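Local coordinates for dihydropteroate synthase (Mycobacterium smegmatis, PDB 6OMZ), which probably catalyses the condensation of 4-aminobenzoate with 6-hydroxymethyl-7,8-dihydropterin diphosphate to form 7,8-dihydropteroate, the immediate precursor of folate derivatives, at residues 118-126 against 141-149; 25-33 against 46-54. The protein carries 1 engineered substitution. All coordinates share one frame; numbering follows the deposited sequence.

Both contacts belong to the TIM-barrel fold of this enzyme and both are largely buried, yet they hold different layers. Contact 1 joins two neighbouring strands of the barrel wall, 119-122 and 143-146, and its C-terminal end reaches the bound pterin. Contact 2 lies between the strand 23-29, with the short helix that follows it, and the outer helix 44-56. Backbone hydrogen bonds dominate the first; aliphatic packing with a single histidine-carboxylate bond characterises the second, whose charged end lies toward the surface. Their centres are about 20 Å apart, but the contacts touch inside the barrel, where Met25 CE packs 3.7 Å from Ile144 CD1.

Contact 1 of 2, residues 118-126 against 141-149. With PMM (pterin-6-yl-methyl-monophosphate), chain D; EDO (1,2-ethanediol), chain K; EDO (1,2-ethanediol), chain G.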
ATOM      1  N   HIS A 118     -12.730   3.983  -4.955  1.00 14.82           N
ATOM      2  CA  HIS A 118     -12.350   4.801  -6.103  1.00 14.44           C
ATOM      3  C   HIS A 118     -10.939   4.542  -6.609  1.00 12.23           C
ATOM      4  O   HIS A 118     -10.521   5.193  -7.572  1.00 20.09           O
ATOM      5  CB  HIS A 118     -12.491   6.293  -5.774  1.00 17.71           C
ATOM      6  CG  HIS A 118     -13.905   6.786  -5.814  1.00 30.85           C
ATOM      7  ND1 HIS A 118     -14.294   7.979  -5.240  1.00 35.63           N
ATOM      8  CD2 HIS A 118     -15.022   6.252  -6.365  1.00 35.52           C
ATOM      9  CE1 HIS A 118     -15.590   8.155  -5.432  1.00 38.35           C
ATOM     10  NE2 HIS A 118     -16.055   7.122  -6.110  1.00 37.95           N
ATOM     11  N   ILE A 119     -10.188   3.645  -5.970  1.00 13.13           N
ATOM     12  CA  ILE A 119      -8.841   3.264  -6.381  1.00 11.70           C
ATOM     13  C   ILE A 119      -8.717   1.761  -6.155  1.00 12.23           C
ATOM     14  O   ILE A 119      -9.268   1.231  -5.192  1.00 13.19           O
ATOM     15  CB  ILE A 119      -7.767   4.010  -5.546  1.00 11.59           C
ATOM     16  CG1 ILE A 119      -7.867   5.533  -5.696  1.00 14.92           C
ATOM     17  CG2 ILE A 119      -6.346   3.522  -5.872  1.00 11.54           C
ATOM     18  CD1 ILE A 119      -7.053   6.240  -4.613  1.00 16.83           C
ATOM     19  N   VAL A 120      -7.975   1.071  -7.022  1.00  9.84           N
ATOM     20  CA  VAL A 120      -7.674  -0.351  -6.844  1.00 11.08           C
ATOM     21  C   VAL A 120      -6.190  -0.486  -6.536  1.00 12.14           C
ATOM     22  O   VAL A 120      -5.349   0.014  -7.293  1.00 11.10           O
ATOM     23  CB  VAL A 120      -8.040  -1.183  -8.088  1.00 12.46           C
ATOM     24  CG1 VAL A 120      -7.620  -2.656  -7.877  1.00 17.14           C
ATOM     25  CG2 VAL A 120      -9.526  -1.091  -8.362  1.00 11.37           C
ATOM     26  N   ASN A 121      -5.872  -1.160  -5.431  1.00 14.75           N
ATOM     27  CA  ASN A 121      -4.501  -1.346  -4.966  1.00 13.03           C
ATOM     28  C   ASN A 121      -4.147  -2.830  -5.093  1.00 11.68           C
ATOM     29  O   ASN A 121      -4.583  -3.646  -4.279  1.00 13.26           O
ATOM     30  CB  ASN A 121      -4.362  -0.874  -3.517  1.00  9.76           C
ATOM     31  CG  ASN A 121      -2.975  -1.122  -2.964  1.00 18.34           C
ATOM     32  OD1 ASN A 121      -2.008  -1.166  -3.719  1.00 14.99           O
ATOM     33  ND2 ASN A 121      -2.872  -1.290  -1.643  1.00 13.57           N
ATOM     34  N   ASP A 122      -3.332  -3.173  -6.093  1.00 12.62           N
ATOM     35  CA  ASP A 122      -3.072  -4.569  -6.471  1.00 12.40           C
ATOM     36  C   ASP A 122      -1.628  -4.937  -6.146  1.00 16.69           C
ATOM     37  O   ASP A 122      -0.709  -4.568  -6.883  1.00 10.75           O
ATOM     38  CB  ASP A 122      -3.373  -4.735  -7.954  1.00 12.33           C
ATOM     39  CG  ASP A 122      -3.247  -6.167  -8.445  1.00 14.88           C
ATOM     40  OD1 ASP A 122      -2.835  -7.082  -7.686  1.00 12.25           O
ATOM     41  OD2 ASP A 122      -3.577  -6.363  -9.629  1.00 19.82           O
ATOM     42  N   VAL A 123      -1.422  -5.689  -5.055  1.00 12.76           N
ATOM     43  CA  VAL A 123      -0.053  -6.052  -4.683  1.00 12.70           C
ATOM     44  C   VAL A 123       0.588  -6.983  -5.708  1.00 14.34           C
ATOM     45  O   VAL A 123       1.813  -7.148  -5.703  1.00 14.50           O
ATOM     46  CB  VAL A 123       0.021  -6.664  -3.259  1.00 16.76           C
ATOM     47  CG1 VAL A 123      -0.524  -5.667  -2.206  1.00 15.48           C
ATOM     48  CG2 VAL A 123      -0.694  -8.013  -3.177  1.00 18.45           C
ATOM     49  N   SER A 124      -0.191  -7.578  -6.615  1.00 12.42           N
ATOM     50  CA  SER A 124       0.410  -8.371  -7.673  1.00 14.09           C
ATOM     51  C   SER A 124       0.743  -7.550  -8.911  1.00 18.17           C
ATOM     52  O   SER A 124       1.337  -8.092  -9.851  1.00 18.97           O
ATOM     53  CB  SER A 124      -0.515  -9.521  -8.085  1.00 16.02           C
ATOM     54  OG  SER A 124      -1.592  -9.005  -8.864  1.00 15.03           O
ATOM     55  N   GLY A 125       0.365  -6.274  -8.944  1.00 18.99           N
ATOM     56  CA  GLY A 125       0.604  -5.455 -10.121  1.00 18.88           C
ATOM     57  C   GLY A 125      -0.074  -5.956 -11.379  1.00 20.16           C
ATOM     58  O   GLY A 125       0.481  -5.802 -12.471  1.00 17.62           O
ATOM     59  N   GLY A 126      -1.261  -6.553 -11.253  1.00 16.70           N
ATOM     60  CA  GLY A 126      -1.986  -7.096 -12.382  1.00 21.89           C
ATOM     61  C   GLY A 126      -1.592  -8.494 -12.800  1.00 22.97           C
ATOM     62  O   GLY A 126      -2.187  -9.028 -13.747  1.00 22.53           O
ATOM     63  N   VAL A 141     -10.727   4.285 -13.102  1.00 17.22           N
ATOM     64  CA  VAL A 141     -10.275   4.763 -11.801  1.00 14.95           C
ATOM     65  C   VAL A 141      -8.787   4.463 -11.694  1.00 17.13           C
ATOM     66  O   VAL A 141      -8.244   3.672 -12.489  1.00 16.64           O
ATOM     67  CB  VAL A 141     -11.071   4.116 -10.637  1.00 15.91           C
ATOM     68  CG1 VAL A 141     -12.556   4.510 -10.700  1.00 17.04           C
ATOM     69  CG2 VAL A 141     -10.883   2.596 -10.644  1.00 17.82           C
ATOM     70  N   PRO A 142      -8.079   5.089 -10.750  1.00 14.63           N
ATOM     71  CA  PRO A 142      -6.644   4.822 -10.625  1.00 11.96           C
ATOM     72  C   PRO A 142      -6.354   3.378 -10.237  1.00 13.29           C
ATOM     73  O   PRO A 142      -7.119   2.725  -9.520  1.00 13.62           O
ATOM     74  CB  PRO A 142      -6.189   5.797  -9.530  1.00 16.98           C
ATOM     75  CG  PRO A 142      -7.171   6.912  -9.603  1.00 17.02           C
ATOM     76  CD  PRO A 142      -8.489   6.234  -9.912  1.00 19.03           C
ATOM     77  N   TRP A 143      -5.216   2.884 -10.723  1.00 10.83           N
ATOM     78  CA  TRP A 143      -4.761   1.524 -10.456  1.00 12.38           C
ATOM     79  C   TRP A 143      -3.338   1.610  -9.925  1.00 14.39           C
ATOM     80  O   TRP A 143      -2.455   2.141 -10.609  1.00 15.39           O
ATOM     81  CB  TRP A 143      -4.825   0.681 -11.735  1.00 16.43           C
ATOM     82  CG  TRP A 143      -4.587  -0.812 -11.588  1.00 15.51           C
ATOM     83  CD1 TRP A 143      -4.530  -1.542 -10.429  1.00 14.03           C
ATOM     84  CD2 TRP A 143      -4.378  -1.743 -12.660  1.00 14.06           C
ATOM     85  NE1 TRP A 143      -4.302  -2.869 -10.719  1.00 16.33           N
ATOM     86  CE2 TRP A 143      -4.206  -3.020 -12.078  1.00 14.89           C
ATOM     87  CE3 TRP A 143      -4.322  -1.622 -14.055  1.00 16.61           C
ATOM     88  CZ2 TRP A 143      -3.983  -4.166 -12.844  1.00 13.25           C
ATOM     89  CZ3 TRP A 143      -4.107  -2.766 -14.817  1.00 15.10           C
ATOM     90  CH2 TRP A 143      -3.939  -4.024 -14.206  1.00 12.42           C
ATOM     91  N   ILE A 144      -3.128   1.125  -8.699  1.00 10.80           N
ATOM     92  CA  ILE A 144      -1.801   1.053  -8.093  1.00 11.59           C
ATOM     93  C   ILE A 144      -1.205  -0.309  -8.423  1.00 10.53           C
ATOM     94  O   ILE A 144      -1.759  -1.346  -8.034  1.00 10.44           O
ATOM     95  CB  ILE A 144      -1.868   1.260  -6.567  1.00 12.35           C
ATOM     96  CG1 ILE A 144      -2.430   2.647  -6.223  1.00 17.14           C
ATOM     97  CG2 ILE A 144      -0.474   1.096  -5.935  1.00 12.15           C
ATOM     98  CD1 ILE A 144      -2.905   2.783  -4.765  1.00 12.38           C
ATOM     99  N   LEU A 145      -0.062  -0.304  -9.118  1.00  9.44           N
ATOM    100  CA  LEU A 145       0.664  -1.517  -9.483  1.00 11.89           C
ATOM    101  C   LEU A 145       1.865  -1.668  -8.553  1.00 15.40           C
ATOM    102  O   LEU A 145       2.847  -0.936  -8.683  1.00 13.13           O
ATOM    103  CB  LEU A 145       1.122  -1.451 -10.939  1.00 13.26           C
ATOM    104  CG  LEU A 145       0.028  -1.225 -11.986  1.00 15.05           C
ATOM    105  CD1 LEU A 145       0.645  -0.795 -13.308  1.00 14.79           C
ATOM    106  CD2 LEU A 145      -0.795  -2.500 -12.167  1.00 14.65           C
ATOM    107  N   MET A 146       1.799  -2.623  -7.627  1.00 12.16           N
ATOM    108  CA  MET A 146       2.921  -2.887  -6.736  1.00 13.28           C
ATOM    109  C   MET A 146       3.858  -3.926  -7.337  1.00 16.83           C
ATOM    110  O   MET A 146       3.426  -4.859  -8.018  1.00 15.23           O
ATOM    111  CB  MET A 146       2.437  -3.379  -5.371  1.00 12.86           C
ATOM    112  CG  MET A 146       3.455  -3.144  -4.262  1.00 14.70           C
ATOM    113  SD  MET A 146       3.123  -4.132  -2.777  1.00 15.36           S
ATOM    114  CE  MET A 146       3.695  -5.739  -3.351  1.00 17.02           C
ATOM    115  N   HIS A 147       5.150  -3.770  -7.064  1.00 12.74           N
ATOM    116  CA  HIS A 147       6.151  -4.703  -7.574  1.00 12.70           C
ATOM    117  C   HIS A 147       6.289  -5.903  -6.645  1.00 12.52           C
ATOM    118  O   HIS A 147       6.654  -5.753  -5.475  1.00 12.17           O
ATOM    119  CB  HIS A 147       7.519  -4.051  -7.730  1.00 14.30           C
ATOM    120  CG  HIS A 147       8.530  -4.985  -8.309  1.00 12.43           C
ATOM    121  ND1 HIS A 147       9.228  -5.892  -7.544  1.00 12.07           N
ATOM    122  CD2 HIS A 147       8.911  -5.198  -9.593  1.00 13.08           C
ATOM    123  CE1 HIS A 147      10.013  -6.610  -8.327  1.00 15.81           C
ATOM    124  NE2 HIS A 147       9.842  -6.208  -9.576  1.00 14.19           N
ATOM    125  N   TRP A 148       6.080  -7.097  -7.184  1.00 13.01           N
ATOM    126  CA  TRP A 148       6.307  -8.310  -6.403  1.00 14.15           C
ATOM    127  C   TRP A 148       6.647  -9.410  -7.396  1.00 16.09           C
ATOM    128  O   TRP A 148       5.756  -9.892  -8.100  1.00 14.91           O
ATOM    129  CB  TRP A 148       5.072  -8.663  -5.579  1.00 13.08           C
ATOM    130  CG  TRP A 148       5.207  -9.889  -4.724  1.00 13.16           C
ATOM    131  CD1 TRP A 148       6.322 -10.670  -4.555  1.00 13.16           C
ATOM    132  CD2 TRP A 148       4.188 -10.466  -3.909  1.00 14.46           C
ATOM    133  NE1 TRP A 148       6.052 -11.696  -3.685  1.00 14.78           N
ATOM    134  CE2 TRP A 148       4.747 -11.600  -3.278  1.00 15.03           C
ATOM    135  CE3 TRP A 148       2.849 -10.135  -3.648  1.00 16.64           C
ATOM    136  CZ2 TRP A 148       4.015 -12.405  -2.393  1.00 17.78           C
ATOM    137  CZ3 TRP A 148       2.118 -10.944  -2.779  1.00 21.83           C
ATOM    138  CH2 TRP A 148       2.706 -12.063  -2.161  1.00 19.29           C
ATOM    139  N   ARG A 149       7.917  -9.800  -7.472  1.00 13.81           N
ATOM    140  CA  ARG A 149       8.321 -10.830  -8.422  1.00 22.12           C
ATOM    141  C   ARG A 149       8.111 -12.174  -7.743  1.00 30.52           C
ATOM    142  O   ARG A 149       8.787 -12.497  -6.760  1.00 30.42           O
ATOM    143  CB  ARG A 149       9.767 -10.658  -8.880  1.00 24.32           C
ATOM    144  CG  ARG A 149      10.100 -11.604 -10.049  1.00 29.42           C
ATOM    145  CD  ARG A 149      11.591 -11.642 -10.372  1.00 30.21           C
ATOM    146  NE  ARG A 149      12.088 -10.364 -10.875  1.00 27.95           N
ATOM    147  CZ  ARG A 149      13.379 -10.082 -11.015  1.00 33.57           C
ATOM    148  NH1 ARG A 149      14.292 -10.990 -10.691  1.00 35.46           N
ATOM    149  NH2 ARG A 149      13.761  -8.899 -11.474  1.00 31.42           N
TER
HETATM  150  N5  PMM D 303       1.889  -3.860   1.832  1.00 14.18           N
HETATM  151  C6  PMM D 303       0.925  -4.703   2.247  1.00 14.78           C
HETATM  152  C7  PMM D 303      -0.325  -4.693   1.653  1.00 15.40           C
HETATM  153  N8  PMM D 303      -0.672  -3.901   0.632  1.00 13.64           N
HETATM  154  N1  PMM D 303      -0.051  -2.321  -0.871  1.00 12.58           N
HETATM  155  C2  PMM D 303       0.872  -1.512  -1.385  1.00 13.20           C
HETATM  156  N2  PMM D 303       0.585  -0.785  -2.469  1.00 13.00           N
HETATM  157  N3  PMM D 303       2.134  -1.399  -0.873  1.00 12.60           N
HETATM  158  C4  PMM D 303       2.613  -2.103   0.211  1.00 12.74           C
HETATM  159  O4  PMM D 303       3.754  -1.926   0.625  1.00 13.87           O
HETATM  160  C4A PMM D 303       1.631  -3.034   0.805  1.00 13.31           C
HETATM  161  C8A PMM D 303       0.308  -3.088   0.214  1.00 10.53           C
HETATM  162  C9  PMM D 303       1.309  -5.714   3.288  1.00 16.08           C
HETATM  163  O10 PMM D 303       1.537  -5.046   4.557  1.00 23.78           O
HETATM  164  PA  PMM D 303       0.462  -4.807   5.759  1.00 19.05           P
HETATM  165  O1P PMM D 303       1.199  -4.028   6.786  1.00 21.55           O
HETATM  166  O2P PMM D 303      -0.736  -4.029   5.210  1.00 16.53           O
HETATM  167  O3P PMM D 303      -0.006  -6.165   6.265  1.00 20.79           O
HETATM  168  C1  EDO K 310       4.247  -6.358 -10.849  1.00 41.75           C
HETATM  169  O1  EDO K 310       4.249  -6.969  -9.550  1.00 23.56           O
HETATM  170  C2  EDO K 310       5.671  -6.310 -11.386  1.00 47.92           C
HETATM  171  O2  EDO K 310       6.238  -7.626 -11.354  1.00 56.32           O
HETATM  172  C1  EDO G 306      -1.388  -5.488 -16.518  1.00 30.39           C
HETATM  173  O1  EDO G 306      -2.194  -6.594 -16.127  1.00 23.44           O
HETATM  174  C2  EDO G 306      -0.409  -5.128 -15.405  1.00 29.29           C
HETATM  175  O2  EDO G 306       0.430  -6.262 -15.102  1.00 31.93           O
HETATM  176  O   HOH W   1       3.304 -10.188  -8.911  1.00 21.64           O
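Val120 and Asp122 bind the strand 143-146 through a parallel ladder of four backbone hydrogen bonds: Val120 N to Pro142 O, Ile144 N to Val120 O, Asp122 N to Ile144 O and Met146 N to Asp122 O. Inside the barrel, Ile144 CD1 packs 3.7 Å from Ile119 CG2, and Ile144 CG2 sits against Asn121 OD1. On the outer face, the Trp143 indole presents NE1 edge-on to Asp122 CB at 3.5 Å; the ring and carboxylate lie side by side, their planes 20° apart, while Leu145 CD2 covers the centre of one indole face. NE1 is buried without a polar partner, as is Val123 O. Helix 132-139 connects the two strands in a beta-alpha-beta unit of the TIM barrel, whose C-terminal strand ends carry the pterin pocket. There the Asn121 amide, with CG anti to the backbone N, forms a bidentate pair with the ligand. OD1 accepts from PMM N2 at 2.9 Å, nearly straight at 174°, and ND2 donates to PMM N1 at 3.1 Å. Val123 CG1 lies 3.3 Å from PMM N8, and a bend at chi3 (76°) turns Met146 CE back to Val123 while SD meets PMM N3. Asp122 also holds the following turn: OD1 accepts from Ser124 N, an Asx turn, and from Ser124 OG, both on the same face of the carboxylate, whereas OD2 takes Gly126 N from above the plane. Beyond the strands the contact is looser, and small molecules fill in for direct contacts. A water donates to Ser124 O and Trp148 O, one ethanediol bridges Met146 O and Trp148 N, and another donates to Gly125 O, both probably from the crystallisation liquor. At the other end, His118 is exposed, and its backbone O approaches Val141 CB and Pro142 CD, each at 3.3 Å.

Contact 2 of 2, residues 25-33 against 46-54; sequences MGVVNVTQD and RAVEHGLAL
Strand 25-29 and helix 46-54 run antiparallel at 171°, their axes 8.5 Å apart at closest approach, as the first strand of the TIM barrel and a helix of its outer layer. Val28 is central to the packing. Its CG1, anti to the backbone N (chi1 175°), meets Ala47 CB at 3.9 Å, while CG2 touches Gly51 CA and Leu54 CD1 and also lies over the His50 ring in a CH-pi contact, offset toward the rim. Leu54 CD1 reaches down to the Gly26 backbone, where the absence of a side chain permits this close approach. Val30 CG2 extends the apolar patch against Ala47 CB, and both side chains also touch Val88 of helix 78-93. At the strand's end, Asn29 serves as N-cap, its OD1 accepting from Gln32 N at 2.9 Å. The helix it caps, 30-35, brings Asp33 back toward helix 46-54, where Arg46 lays one face of its guanidinium group over Asp33 O. The Asp33 and His50 side chains cross at about a right angle, the carboxylate and ring planes 50° apart, and His50 ND1 donates close to its own ring plane to the syn side of Asp33 OD2 at 2.8 Å, somewhat out of the carboxylate plane.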
ATOM      1  N   MET A  25      -2.149   7.412   3.016  1.00 11.32           N
ATOM      2  CA  MET A  25      -3.096   6.318   2.849  1.00 12.65           C
ATOM      3  C   MET A  25      -3.091   5.480   4.126  1.00 15.88           C
ATOM      4  O   MET A  25      -2.111   4.785   4.410  1.00 16.76           O
ATOM      5  CB  MET A  25      -2.717   5.486   1.625  1.00 14.52           C
ATOM      6  CG  MET A  25      -3.548   4.229   1.420  1.00 15.33           C
ATOM      7  SD  MET A  25      -2.867   3.194   0.106  1.00 20.09           S
ATOM      8  CE  MET A  25      -3.373   4.108  -1.356  1.00 21.88           C
ATOM      9  N   GLY A  26      -4.182   5.544   4.891  1.00 12.46           N
ATOM     10  CA  GLY A  26      -4.311   4.739   6.106  1.00 11.64           C
ATOM     11  C   GLY A  26      -4.959   3.382   5.842  1.00 13.36           C
ATOM     12  O   GLY A  26      -5.929   3.274   5.096  1.00 16.04           O
ATOM     13  N   VAL A  27      -4.423   2.351   6.494  1.00 11.86           N
ATOM     14  CA  VAL A  27      -4.792   0.960   6.223  1.00 12.11           C
ATOM     15  C   VAL A  27      -5.902   0.520   7.170  1.00 16.16           C
ATOM     16  O   VAL A  27      -5.779   0.659   8.391  1.00 12.33           O
ATOM     17  CB  VAL A  27      -3.573   0.033   6.375  1.00 13.37           C
ATOM     18  CG1 VAL A  27      -3.991  -1.446   6.246  1.00 13.39           C
ATOM     19  CG2 VAL A  27      -2.528   0.352   5.340  1.00 12.05           C
ATOM     20  N   VAL A  28      -6.971  -0.044   6.609  1.00 12.66           N
ATOM     21  CA  VAL A  28      -8.005  -0.739   7.373  1.00 11.40           C
ATOM     22  C   VAL A  28      -8.127  -2.135   6.772  1.00 15.23           C
ATOM     23  O   VAL A  28      -8.630  -2.289   5.652  1.00 16.92           O
ATOM     24  CB  VAL A  28      -9.355  -0.007   7.340  1.00 17.44           C
ATOM     25  CG1 VAL A  28     -10.441  -0.829   8.051  1.00 14.20           C
ATOM     26  CG2 VAL A  28      -9.235   1.383   7.975  1.00 13.63           C
ATOM     27  N   ASN A  29      -7.643  -3.147   7.484  1.00 11.66           N
ATOM     28  CA  ASN A  29      -7.842  -4.531   7.064  1.00 14.65           C
ATOM     29  C   ASN A  29      -8.951  -5.116   7.930  1.00 15.85           C
ATOM     30  O   ASN A  29      -8.798  -5.237   9.152  1.00 16.31           O
ATOM     31  CB  ASN A  29      -6.561  -5.355   7.161  1.00 15.15           C
ATOM     32  CG  ASN A  29      -6.714  -6.718   6.509  1.00 22.57           C
ATOM     33  OD1 ASN A  29      -7.413  -7.585   7.031  1.00 19.68           O
ATOM     34  ND2 ASN A  29      -6.081  -6.904   5.354  1.00 20.17           N
ATOM     35  N   VAL A  30     -10.079  -5.438   7.291  1.00 14.03           N
ATOM     36  CA  VAL A  30     -11.276  -5.853   8.014  1.00 19.65           C
ATOM     37  C   VAL A  30     -11.024  -7.156   8.741  1.00 18.07           C
ATOM     38  O   VAL A  30     -11.511  -7.366   9.858  1.00 19.56           O
ATOM     39  CB  VAL A  30     -12.470  -5.985   7.052  1.00 23.08           C
ATOM     40  CG1 VAL A  30     -13.735  -6.357   7.833  1.00 16.77           C
ATOM     41  CG2 VAL A  30     -12.664  -4.692   6.289  1.00 28.41           C
ATOM     42  N   THR A  31     -10.265  -8.055   8.114  1.00 17.08           N
ATOM     43  CA  THR A  31      -9.987  -9.342   8.733  1.00 19.87           C
ATOM     44  C   THR A  31      -9.088  -9.167   9.947  1.00 20.76           C
ATOM     45  O   THR A  31      -9.349  -9.733  11.019  1.00 23.36           O
ATOM     46  CB  THR A  31      -9.355 -10.284   7.707  1.00 26.73           C
ATOM     47  OG1 THR A  31     -10.341 -10.644   6.726  1.00 24.82           O
ATOM     48  CG2 THR A  31      -8.836 -11.541   8.384  1.00 24.34           C
ATOM     49  N   GLN A  32      -8.024  -8.373   9.803  1.00 19.47           N
ATOM     50  CA  GLN A  32      -7.139  -8.147  10.942  1.00 25.19           C
ATOM     51  C   GLN A  32      -7.862  -7.400  12.062  1.00 22.84           C
ATOM     52  O   GLN A  32      -7.752  -7.773  13.238  1.00 24.81           O
ATOM     53  CB  GLN A  32      -5.888  -7.388  10.498  1.00 28.90           C
ATOM     54  CG  GLN A  32      -4.684  -7.589  11.422  1.00 53.95           C
ATOM     55  CD  GLN A  32      -4.152  -9.020  11.398  1.00 73.68           C
ATOM     56  OE1 GLN A  32      -4.562  -9.864  12.198  1.00 81.94           O
ATOM     57  NE2 GLN A  32      -3.238  -9.295  10.475  1.00 79.63           N
ATOM     58  N   ASP A  33      -8.626  -6.358  11.718  1.00 22.50           N
ATOM     59  CA  ASP A  33      -9.382  -5.641  12.745  1.00 25.27           C
ATOM     60  C   ASP A  33     -10.326  -6.571  13.489  1.00 24.24           C
ATOM     61  O   ASP A  33     -10.485  -6.455  14.708  1.00 27.82           O
ATOM     62  CB  ASP A  33     -10.168  -4.487  12.132  1.00 20.69           C
ATOM     63  CG  ASP A  33      -9.280  -3.323  11.747  1.00 24.56           C
ATOM     64  OD1 ASP A  33      -8.051  -3.393  11.998  1.00 21.91           O
ATOM     65  OD2 ASP A  33      -9.812  -2.341  11.189  1.00 20.43           O
ATOM     66  N   ARG A  46     -16.410  -2.086  13.746  1.00 19.19           N
ATOM     67  CA  ARG A  46     -15.069  -1.789  14.244  1.00 20.17           C
ATOM     68  C   ARG A  46     -14.173  -1.284  13.121  1.00 16.51           C
ATOM     69  O   ARG A  46     -13.406  -0.333  13.310  1.00 16.25           O
ATOM     70  CB  ARG A  46     -14.454  -3.026  14.901  1.00 24.84           C
ATOM     71  CG  ARG A  46     -13.206  -2.726  15.729  1.00 34.57           C
ATOM     72  CD  ARG A  46     -12.104  -3.763  15.551  1.00 43.54           C
ATOM     73  NE  ARG A  46     -12.262  -4.945  16.399  1.00 55.87           N
ATOM     74  CZ  ARG A  46     -11.477  -5.243  17.433  1.00 62.61           C
ATOM     75  NH1 ARG A  46     -10.467  -4.448  17.765  1.00 63.40           N
ATOM     76  NH2 ARG A  46     -11.700  -6.347  18.134  1.00 66.24           N
ATOM     77  N   ALA A  47     -14.261  -1.911  11.942  1.00 16.68           N
ATOM     78  CA  ALA A  47     -13.441  -1.480  10.813  1.00 15.82           C
ATOM     79  C   ALA A  47     -13.872  -0.108  10.319  1.00 17.16           C
ATOM     80  O   ALA A  47     -13.028   0.722   9.960  1.00 16.21           O
ATOM     81  CB  ALA A  47     -13.514  -2.508   9.677  1.00 19.66           C
ATOM     82  N   VAL A  48     -15.179   0.155  10.299  1.00 14.68           N
ATOM     83  CA  VAL A  48     -15.650   1.473   9.889  1.00 14.82           C
ATOM     84  C   VAL A  48     -15.166   2.544  10.863  1.00 20.30           C
ATOM     85  O   VAL A  48     -14.680   3.604  10.451  1.00 18.19           O
ATOM     86  CB  VAL A  48     -17.182   1.478   9.751  1.00 17.26           C
ATOM     87  CG1 VAL A  48     -17.706   2.907   9.686  1.00 17.79           C
ATOM     88  CG2 VAL A  48     -17.597   0.681   8.519  1.00 21.06           C
ATOM     89  N   GLU A  49     -15.297   2.289  12.172  1.00 16.31           N
ATOM     90  CA  GLU A  49     -14.818   3.273  13.140  1.00 21.13           C
ATOM     91  C   GLU A  49     -13.311   3.461  13.032  1.00 19.34           C
ATOM     92  O   GLU A  49     -12.801   4.564  13.259  1.00 18.71           O
ATOM     93  CB  GLU A  49     -15.199   2.860  14.563  1.00 23.62           C
ATOM     94  CG  GLU A  49     -16.700   2.894  14.841  1.00 35.62           C
ATOM     95  CD  GLU A  49     -17.310   4.283  14.701  1.00 51.61           C
ATOM     96  OE1 GLU A  49     -16.591   5.291  14.900  1.00 56.25           O
ATOM     97  OE2 GLU A  49     -18.520   4.364  14.392  1.00 54.99           O
ATOM     98  N   HIS A  50     -12.589   2.393  12.688  1.00 18.85           N
ATOM     99  CA  HIS A  50     -11.154   2.503  12.446  1.00 17.87           C
ATOM    100  C   HIS A  50     -10.868   3.464  11.293  1.00 19.26           C
ATOM    101  O   HIS A  50     -10.059   4.392  11.425  1.00 17.69           O
ATOM    102  CB  HIS A  50     -10.577   1.112  12.160  1.00 19.23           C
ATOM    103  CG  HIS A  50      -9.083   1.078  12.082  1.00 19.37           C
ATOM    104  ND1 HIS A  50      -8.392  -0.000  11.579  1.00 18.89           N
ATOM    105  CD2 HIS A  50      -8.147   1.984  12.455  1.00 22.74           C
ATOM    106  CE1 HIS A  50      -7.095   0.243  11.637  1.00 21.04           C
ATOM    107  NE2 HIS A  50      -6.921   1.436  12.172  1.00 20.61           N
ATOM    108  N   GLY A  51     -11.552   3.273  10.167  1.00 13.77           N
ATOM    109  CA  GLY A  51     -11.380   4.171   9.033  1.00 18.28           C
ATOM    110  C   GLY A  51     -11.757   5.607   9.354  1.00 15.82           C
ATOM    111  O   GLY A  51     -11.048   6.541   8.973  1.00 14.25           O
ATOM    112  N   LEU A  52     -12.868   5.803  10.066  1.00 16.63           N
ATOM    113  CA  LEU A  52     -13.242   7.157  10.478  1.00 13.97           C
ATOM    114  C   LEU A  52     -12.161   7.795  11.343  1.00 20.06           C
ATOM    115  O   LEU A  52     -11.889   9.002  11.232  1.00 15.97           O
ATOM    116  CB  LEU A  52     -14.571   7.122  11.227  1.00 18.23           C
ATOM    117  CG  LEU A  52     -15.815   6.737  10.424  1.00 20.62           C
ATOM    118  CD1 LEU A  52     -17.017   6.675  11.345  1.00 19.71           C
ATOM    119  CD2 LEU A  52     -16.052   7.750   9.305  1.00 22.07           C
ATOM    120  N   ALA A  53     -11.541   7.001  12.224  1.00 16.18           N
ATOM    121  CA  ALA A  53     -10.500   7.529  13.101  1.00 18.65           C
ATOM    122  C   ALA A  53      -9.246   7.902  12.315  1.00 16.04           C
ATOM    123  O   ALA A  53      -8.553   8.870  12.659  1.00 14.34           O
ATOM    124  CB  ALA A  53     -10.158   6.506  14.181  1.00 23.47           C
ATOM    125  N   LEU A  54      -8.915   7.121  11.288  1.00 14.20           N
ATOM    126  CA  LEU A  54      -7.761   7.445  10.457  1.00 15.79           C
ATOM    127  C   LEU A  54      -8.009   8.708   9.643  1.00 15.99           C
ATOM    128  O   LEU A  54      -7.094   9.519   9.446  1.00 16.11           O
ATOM    129  CB  LEU A  54      -7.436   6.272   9.535  1.00 11.47           C
ATOM    130  CG  LEU A  54      -7.061   4.963  10.231  1.00 12.22           C
ATOM    131  CD1 LEU A  54      -6.657   3.936   9.180  1.00 14.36           C
ATOM    132  CD2 LEU A  54      -5.923   5.183  11.234  1.00 13.07           C
TER